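Local coordinates for hypothetical protein (Prochlorococcus marinus, PDB 2IT9) that is of unknown function but may bind DNA, at residues N80-L92 / A102-V115. Residues are numbered along the deposited sequence; the frame is centred on the assembly and turned at random.
With PGE (triethylene glycol), chain F.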
loop_
_atom_site.group_PDB
_atom_site.type_symbol
_atom_site.label_atom_id
_atom_site.label_comp_id
_atom_site.label_asym_id
_atom_site.label_seq_id
_atom_site.Cartn_x
_atom_site.Cartn_y
_atom_site.Cartn_z
ATOM N N ASN A 80 -17.045 4.849 2.452
ATOM C CA ASN A 80 -17.877 4.583 3.633
ATOM C C ASN A 80 -17.856 5.824 4.530
ATOM O O ASN A 80 -16.779 6.327 4.893
ATOM C CB ASN A 80 -17.347 3.407 4.438
ATOM C CG ASN A 80 -17.879 2.084 3.955
ATOM O OD1 ASN A 80 -19.010 1.706 4.276
ATOM N ND2 ASN A 80 -17.047 1.340 3.237
ATOM N N GLY A 81 -19.011 6.349 4.873
ATOM C CA GLY A 81 -18.990 7.508 5.757
ATOM C C GLY A 81 -20.264 7.789 6.471
ATOM O O GLY A 81 -21.199 7.017 6.399
ATOM N N ASP A 82 -20.248 8.890 7.209
ATOM C CA ASP A 82 -21.403 9.373 7.924
ATOM C C ASP A 82 -21.324 10.888 7.783
ATOM O O ASP A 82 -20.540 11.375 6.998
ATOM C CB ASP A 82 -21.401 8.883 9.378
ATOM C CG ASP A 82 -20.134 9.268 10.153
ATOM O OD1 ASP A 82 -19.404 10.202 9.757
ATOM O OD2 ASP A 82 -19.876 8.633 11.195
ATOM N N GLN A 83 -22.122 11.612 8.542
ATOM C CA GLN A 83 -22.113 13.051 8.448
ATOM C C GLN A 83 -20.800 13.726 8.880
ATOM O O GLN A 83 -20.604 14.891 8.566
ATOM C CB GLN A 83 -23.250 13.631 9.260
ATOM C CG GLN A 83 -23.112 13.500 10.776
ATOM C CD GLN A 83 -24.198 14.266 11.479
ATOM O OE1 GLN A 83 -24.440 15.412 11.124
ATOM N NE2 GLN A 83 -24.882 13.642 12.464
ATOM N N TYR A 84 -19.914 13.012 9.582
ATOM C CA TYR A 84 -18.698 13.616 10.115
ATOM C C TYR A 84 -17.472 13.351 9.262
ATOM O O TYR A 84 -16.479 14.023 9.411
ATOM C CB TYR A 84 -18.495 13.142 11.560
ATOM C CG TYR A 84 -19.747 13.285 12.410
ATOM C CD1 TYR A 84 -20.152 14.525 12.859
ATOM C CD2 TYR A 84 -20.533 12.177 12.740
ATOM C CE1 TYR A 84 -21.287 14.682 13.622
ATOM C CE2 TYR A 84 -21.686 12.318 13.515
ATOM C CZ TYR A 84 -22.059 13.578 13.956
ATOM O OH TYR A 84 -23.198 13.766 14.727
ATOM N N GLY A 85 -17.533 12.388 8.351
ATOM C CA GLY A 85 -16.400 12.102 7.511
ATOM C C GLY A 85 -16.550 10.802 6.751
ATOM O O GLY A 85 -17.573 10.095 6.845
ATOM N N TRP A 86 -15.520 10.501 5.980
ATOM C CA TRP A 86 -15.518 9.302 5.172
ATOM C C TRP A 86 -14.161 8.700 4.906
ATOM O O TRP A 86 -13.187 9.416 4.825
ATOM C CB TRP A 86 -16.188 9.573 3.828
ATOM C CG TRP A 86 -15.552 10.733 3.070
ATOM C CD1 TRP A 86 -15.719 12.067 3.327
ATOM C CD2 TRP A 86 -14.695 10.659 1.923
ATOM N NE1 TRP A 86 -14.967 12.819 2.461
ATOM C CE2 TRP A 86 -14.362 11.984 1.564
ATOM C CE3 TRP A 86 -14.149 9.608 1.187
ATOM C CZ2 TRP A 86 -13.533 12.284 0.496
ATOM C CZ3 TRP A 86 -13.324 9.905 0.120
ATOM C CH2 TRP A 86 -13.027 11.241 -0.221
ATOM N N ASN A 87 -14.123 7.371 4.720
ATOM C CA ASN A 87 -12.884 6.681 4.370
ATOM C C ASN A 87 -13.035 6.161 2.945
ATOM O O ASN A 87 -14.138 6.164 2.352
ATOM C CB ASN A 87 -12.513 5.562 5.359
ATOM C CG ASN A 87 -13.566 4.491 5.455
ATOM O OD1 ASN A 87 -14.150 4.092 4.464
ATOM N ND2 ASN A 87 -13.808 4.022 6.662
ATOM N N LEU A 88 -11.918 5.716 2.374
ATOM C CA LEU A 88 -11.893 5.299 0.987
ATOM C C LEU A 88 -10.986 4.110 0.765
ATOM O O LEU A 88 -9.796 4.156 1.123
ATOM C CB LEU A 88 -11.416 6.454 0.090
ATOM C CG LEU A 88 -11.417 6.186 -1.435
ATOM C CD1 LEU A 88 -12.819 6.069 -1.937
ATOM C CD2 LEU A 88 -10.690 7.297 -2.128
ATOM N N ARG A 89 -11.571 3.052 0.198
ATOM C CA ARG A 89 -10.851 1.841 -0.169
ATOM C C ARG A 89 -10.795 1.810 -1.688
ATOM O O ARG A 89 -11.809 2.031 -2.345
ATOM C CB ARG A 89 -11.554 0.613 0.361
ATOM C CG ARG A 89 -10.786 -0.643 0.081
ATOM C CD ARG A 89 -11.479 -1.867 0.635
ATOM N NE ARG A 89 -10.735 -3.076 0.275
ATOM C CZ ARG A 89 -11.289 -4.276 0.134
ATOM N NH1 ARG A 89 -12.599 -4.453 0.289
ATOM N NH2 ARG A 89 -10.531 -5.314 -0.196
ATOM N N LEU A 90 -9.602 1.589 -2.231
ATOM C CA LEU A 90 -9.393 1.564 -3.668
ATOM C C LEU A 90 -8.819 0.197 -4.077
ATOM O O LEU A 90 -7.884 -0.295 -3.441
ATOM C CB LEU A 90 -8.413 2.610 -4.108
ATOM C CG LEU A 90 -8.902 4.043 -3.908
ATOM C CD1 LEU A 90 -7.750 4.954 -4.206
ATOM C CD2 LEU A 90 -10.057 4.337 -4.844
ATOM N N ILE A 91 -9.414 -0.387 -5.097
ATOM C CA ILE A 91 -8.923 -1.631 -5.689
ATOM C C ILE A 91 -8.537 -1.345 -7.130
ATOM O O ILE A 91 -9.407 -1.005 -7.961
ATOM C CB ILE A 91 -9.984 -2.727 -5.661
ATOM C CG1 ILE A 91 -10.648 -2.827 -4.288
ATOM C CG2 ILE A 91 -9.416 -4.060 -6.167
ATOM C CD1 ILE A 91 -9.764 -3.112 -3.198
ATOM N N LEU A 92 -7.256 -1.559 -7.425
ATOM C CA LEU A 92 -6.696 -1.340 -8.744
ATOM C C LEU A 92 -6.465 -2.683 -9.407
ATOM O O LEU A 92 -5.660 -3.490 -8.947
ATOM C CB LEU A 92 -5.384 -0.583 -8.591
ATOM C CG LEU A 92 -4.675 -0.225 -9.893
ATOM C CD1 LEU A 92 -5.573 0.571 -10.858
ATOM C CD2 LEU A 92 -3.409 0.550 -9.555
ATOM N N ALA A 102 -3.371 -3.902 -7.039
ATOM C CA ALA A 102 -3.167 -3.408 -5.685
ATOM C C ALA A 102 -4.491 -3.019 -5.026
ATOM O O ALA A 102 -5.519 -2.870 -5.694
ATOM C CB ALA A 102 -2.235 -2.211 -5.702
ATOM N N GLU A 103 -4.439 -2.849 -3.713
ATOM C CA GLU A 103 -5.555 -2.354 -2.950
ATOM C C GLU A 103 -4.951 -1.433 -1.907
ATOM O O GLU A 103 -3.951 -1.753 -1.274
ATOM C CB GLU A 103 -6.307 -3.505 -2.278
ATOM C CG GLU A 103 -6.697 -4.636 -3.187
ATOM C CD GLU A 103 -7.422 -5.752 -2.430
ATOM O OE1 GLU A 103 -7.598 -5.593 -1.199
ATOM O OE2 GLU A 103 -7.797 -6.771 -3.057
ATOM N N VAL A 104 -5.532 -0.253 -1.740
ATOM C CA VAL A 104 -5.038 0.722 -0.798
ATOM C C VAL A 104 -6.210 1.397 -0.093
ATOM O O VAL A 104 -7.370 1.293 -0.549
ATOM C CB VAL A 104 -4.105 1.746 -1.462
ATOM C CG1 VAL A 104 -2.896 1.056 -2.105
ATOM C CG2 VAL A 104 -4.837 2.558 -2.516
ATOM N N TYR A 105 -5.885 2.145 0.960
ATOM C CA TYR A 105 -6.936 2.730 1.827
ATOM C C TYR A 105 -6.490 4.004 2.512
ATOM O O TYR A 105 -5.334 4.093 2.984
ATOM C CB TYR A 105 -7.346 1.694 2.852
ATOM C CG TYR A 105 -8.212 2.179 3.993
ATOM C CD1 TYR A 105 -9.607 2.134 3.888
ATOM C CD2 TYR A 105 -7.651 2.626 5.174
ATOM C CE1 TYR A 105 -10.427 2.531 4.961
ATOM C CE2 TYR A 105 -8.467 3.035 6.253
ATOM C CZ TYR A 105 -9.849 2.984 6.115
ATOM O OH TYR A 105 -10.682 3.375 7.154
ATOM N N TRP A 106 -7.381 5.008 2.524
ATOM C CA TRP A 106 -7.185 6.246 3.295
ATOM C C TRP A 106 -8.328 6.353 4.300
ATOM O O TRP A 106 -9.493 6.101 3.942
ATOM C CB TRP A 106 -7.191 7.515 2.450
ATOM C CG TRP A 106 -5.952 7.743 1.630
ATOM C CD1 TRP A 106 -4.701 7.990 2.110
ATOM C CD2 TRP A 106 -5.868 7.856 0.201
ATOM N NE1 TRP A 106 -3.834 8.230 1.067
ATOM C CE2 TRP A 106 -4.518 8.131 -0.119
ATOM C CE3 TRP A 106 -6.797 7.737 -0.838
ATOM C CZ2 TRP A 106 -4.083 8.299 -1.439
ATOM C CZ3 TRP A 106 -6.370 7.892 -2.144
ATOM C CH2 TRP A 106 -5.039 8.189 -2.442
ATOM N N PRO A 107 -8.012 6.694 5.554
ATOM C CA PRO A 107 -9.032 6.789 6.578
ATOM C C PRO A 107 -9.750 8.151 6.561
ATOM O O PRO A 107 -9.372 9.067 5.798
ATOM C CB PRO A 107 -8.228 6.599 7.858
ATOM C CG PRO A 107 -6.946 7.296 7.549
ATOM C CD PRO A 107 -6.673 6.945 6.110
ATOM N N ARG A 108 -10.735 8.278 7.447
ATOM C CA ARG A 108 -11.467 9.551 7.616
ATOM C C ARG A 108 -10.560 10.712 7.835
ATOM O O ARG A 108 -9.501 10.581 8.463
ATOM C CB ARG A 108 -12.397 9.450 8.806
ATOM C CG ARG A 108 -13.465 8.366 8.543
ATOM C CD ARG A 108 -14.142 7.964 9.828
ATOM N NE ARG A 108 -14.951 9.052 10.279
ATOM C CZ ARG A 108 -16.263 9.136 10.126
ATOM N NH1 ARG A 108 -16.975 8.149 9.575
ATOM N NH2 ARG A 108 -16.862 10.211 10.588
ATOM N N HIS A 109 -10.971 11.872 7.328
ATOM C CA HIS A 109 -10.291 13.156 7.548
ATOM C C HIS A 109 -9.083 13.297 6.620
ATOM O O HIS A 109 -8.905 14.332 5.956
ATOM C CB HIS A 109 -9.956 13.435 9.035
ATOM C CG HIS A 109 -11.114 13.201 9.953
ATOM N ND1 HIS A 109 -12.303 13.890 9.840
ATOM C CD2 HIS A 109 -11.287 12.317 10.967
ATOM C CE1 HIS A 109 -13.171 13.414 10.717
ATOM N NE2 HIS A 109 -12.573 12.474 11.430
ATOM N N VAL A 110 -8.246 12.275 6.581
ATOM C CA VAL A 110 -7.170 12.213 5.606
ATOM C C VAL A 110 -7.722 12.360 4.163
ATOM O O VAL A 110 -7.160 13.070 3.298
ATOM C CB VAL A 110 -6.374 10.882 5.763
ATOM C CG1 VAL A 110 -5.467 10.670 4.567
ATOM C CG2 VAL A 110 -5.614 10.865 7.106
ATOM N N THR A 111 -8.830 11.680 3.904
ATOM C CA THR A 111 -9.482 11.707 2.587
ATOM C C THR A 111 -9.752 13.134 2.077
ATOM O O THR A 111 -9.523 13.419 0.908
ATOM C CB THR A 111 -10.809 10.889 2.610
ATOM O OG1 THR A 111 -11.558 11.265 3.764
ATOM C CG2 THR A 111 -10.512 9.388 2.609
ATOM N N ASN A 112 -10.220 14.001 2.946
ATOM C CA ASN A 112 -10.473 15.403 2.553
ATOM C C ASN A 112 -9.218 16.105 2.066
ATOM O O ASN A 112 -9.251 16.881 1.105
ATOM C CB ASN A 112 -11.144 16.185 3.672
ATOM C CG ASN A 112 -12.588 15.772 3.855
ATOM O OD1 ASN A 112 -13.335 15.607 2.868
ATOM N ND2 ASN A 112 -12.996 15.600 5.104
ATOM N N ASN A 113 -8.100 15.802 2.696
ATOM C CA ASN A 113 -6.843 16.430 2.305
ATOM C C ASN A 113 -6.355 15.861 0.992
ATOM O O ASN A 113 -5.869 16.599 0.149
ATOM C CB ASN A 113 -5.824 16.330 3.448
ATOM C CG ASN A 113 -6.317 17.012 4.728
ATOM O OD1 ASN A 113 -6.728 18.172 4.720
ATOM N ND2 ASN A 113 -6.252 16.301 5.832
ATOM N N VAL A 114 -6.527 14.553 0.791
ATOM C CA VAL A 114 -6.148 13.903 -0.450
ATOM C C VAL A 114 -6.962 14.495 -1.598
ATOM O O VAL A 114 -6.414 14.813 -2.672
ATOM C CB VAL A 114 -6.367 12.417 -0.376
ATOM C CG1 VAL A 114 -6.239 11.773 -1.752
ATOM C CG2 VAL A 114 -5.342 11.807 0.602
ATOM N N VAL A 115 -8.258 14.656 -1.375
ATOM C CA VAL A 115 -9.135 15.207 -2.412
ATOM C C VAL A 115 -8.690 16.594 -2.777
ATOM O O VAL A 115 -8.574 16.920 -3.959
ATOM C CB VAL A 115 -10.638 15.172 -1.983
ATOM C CG1 VAL A 115 -11.481 16.059 -2.870
ATOM C CG2 VAL A 115 -11.148 13.720 -2.022
HETATM C C1 PGE F . -12.342 -4.391 4.159
HETATM O O1 PGE F . -11.743 -5.321 5.065
HETATM C C2 PGE F . -11.863 -2.973 4.463
HETATM O O2 PGE F . -10.444 -2.891 4.306
HETATM C C3 PGE F . -9.972 -1.548 4.400
HETATM C C4 PGE F . -8.492 -1.593 4.074
HETATM O O4 PGE F . -7.817 -3.705 0.712
HETATM C C6 PGE F . -6.766 -3.354 1.598
HETATM C C5 PGE F . -7.109 -1.985 2.138
HETATM O O3 PGE F . -8.409 -2.027 2.723
HETATM O O HOH W 1 -16.253 5.959 7.812
HETATM O O HOH W 2 -14.039 14.839 7.519
HETATM O O HOH W 3 -13.297 12.550 5.897
#
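Thr111, on the first turn of helix 110-120, lies against the indole of Trp86, its CB 3.5 Å from the centroid of the six-membered ring and almost on the ring normal. With CG between the backbone N and the carbonyl carbon (chi1 56°), the indole of Trp86 folds back beneath the helix. Val115, one turn on, fits its CG2 against the ring edge at CH2, and Asn112 OD1 accepts a long, tilted bond of 3.3 Å from Trp86 NE1. Thr111 OG1 also donates to Trp86 O (2.7 Å), so one threonine grips both the strand backbone and the ring. Without the indole, as with an alanine here, Thr111 CB and Val115 CG2 would probably face a gap and Asn112 OD1 would lose its indole donor. At the turn between strands 75-82 and 85-92, the bent Arg108 chain lays its guanidinium face over Gly85 O, while NH2 reaches Asp82 OD1 (2.7 Å) on the syn side. That oxygen also takes Tyr84 N in an Asx turn, tying the salt bridge to the turn.

Farther along, strands 85-92 and 102-106 pair antiparallel through Leu88-Trp106, Leu90-Val104 and Leu92-Ala102. The inward side chains interlock: Leu90 CD1 meets Trp106 CZ3 at 3.8 Å and its CB packs on Val104 CG2, while Leu88 CD2 sits at the edge of the Trp106 indole. On the other face Ile91 CD1 nestles against Glu103 CG (3.4 Å), and the extended Arg89 runs alongside Glu103, its NH2 3.1 Å from Glu103 OE1 and above the carboxylate plane. Glu103 also forms a salt bridge with Arg11 of the second subunit, whose strand continues the sheet beyond 102-106. A four-stranded antiparallel sheet followed by a helix crossing its last hairpin, with strands pairing across a dimer interface, is consistent with a PC4-like fold.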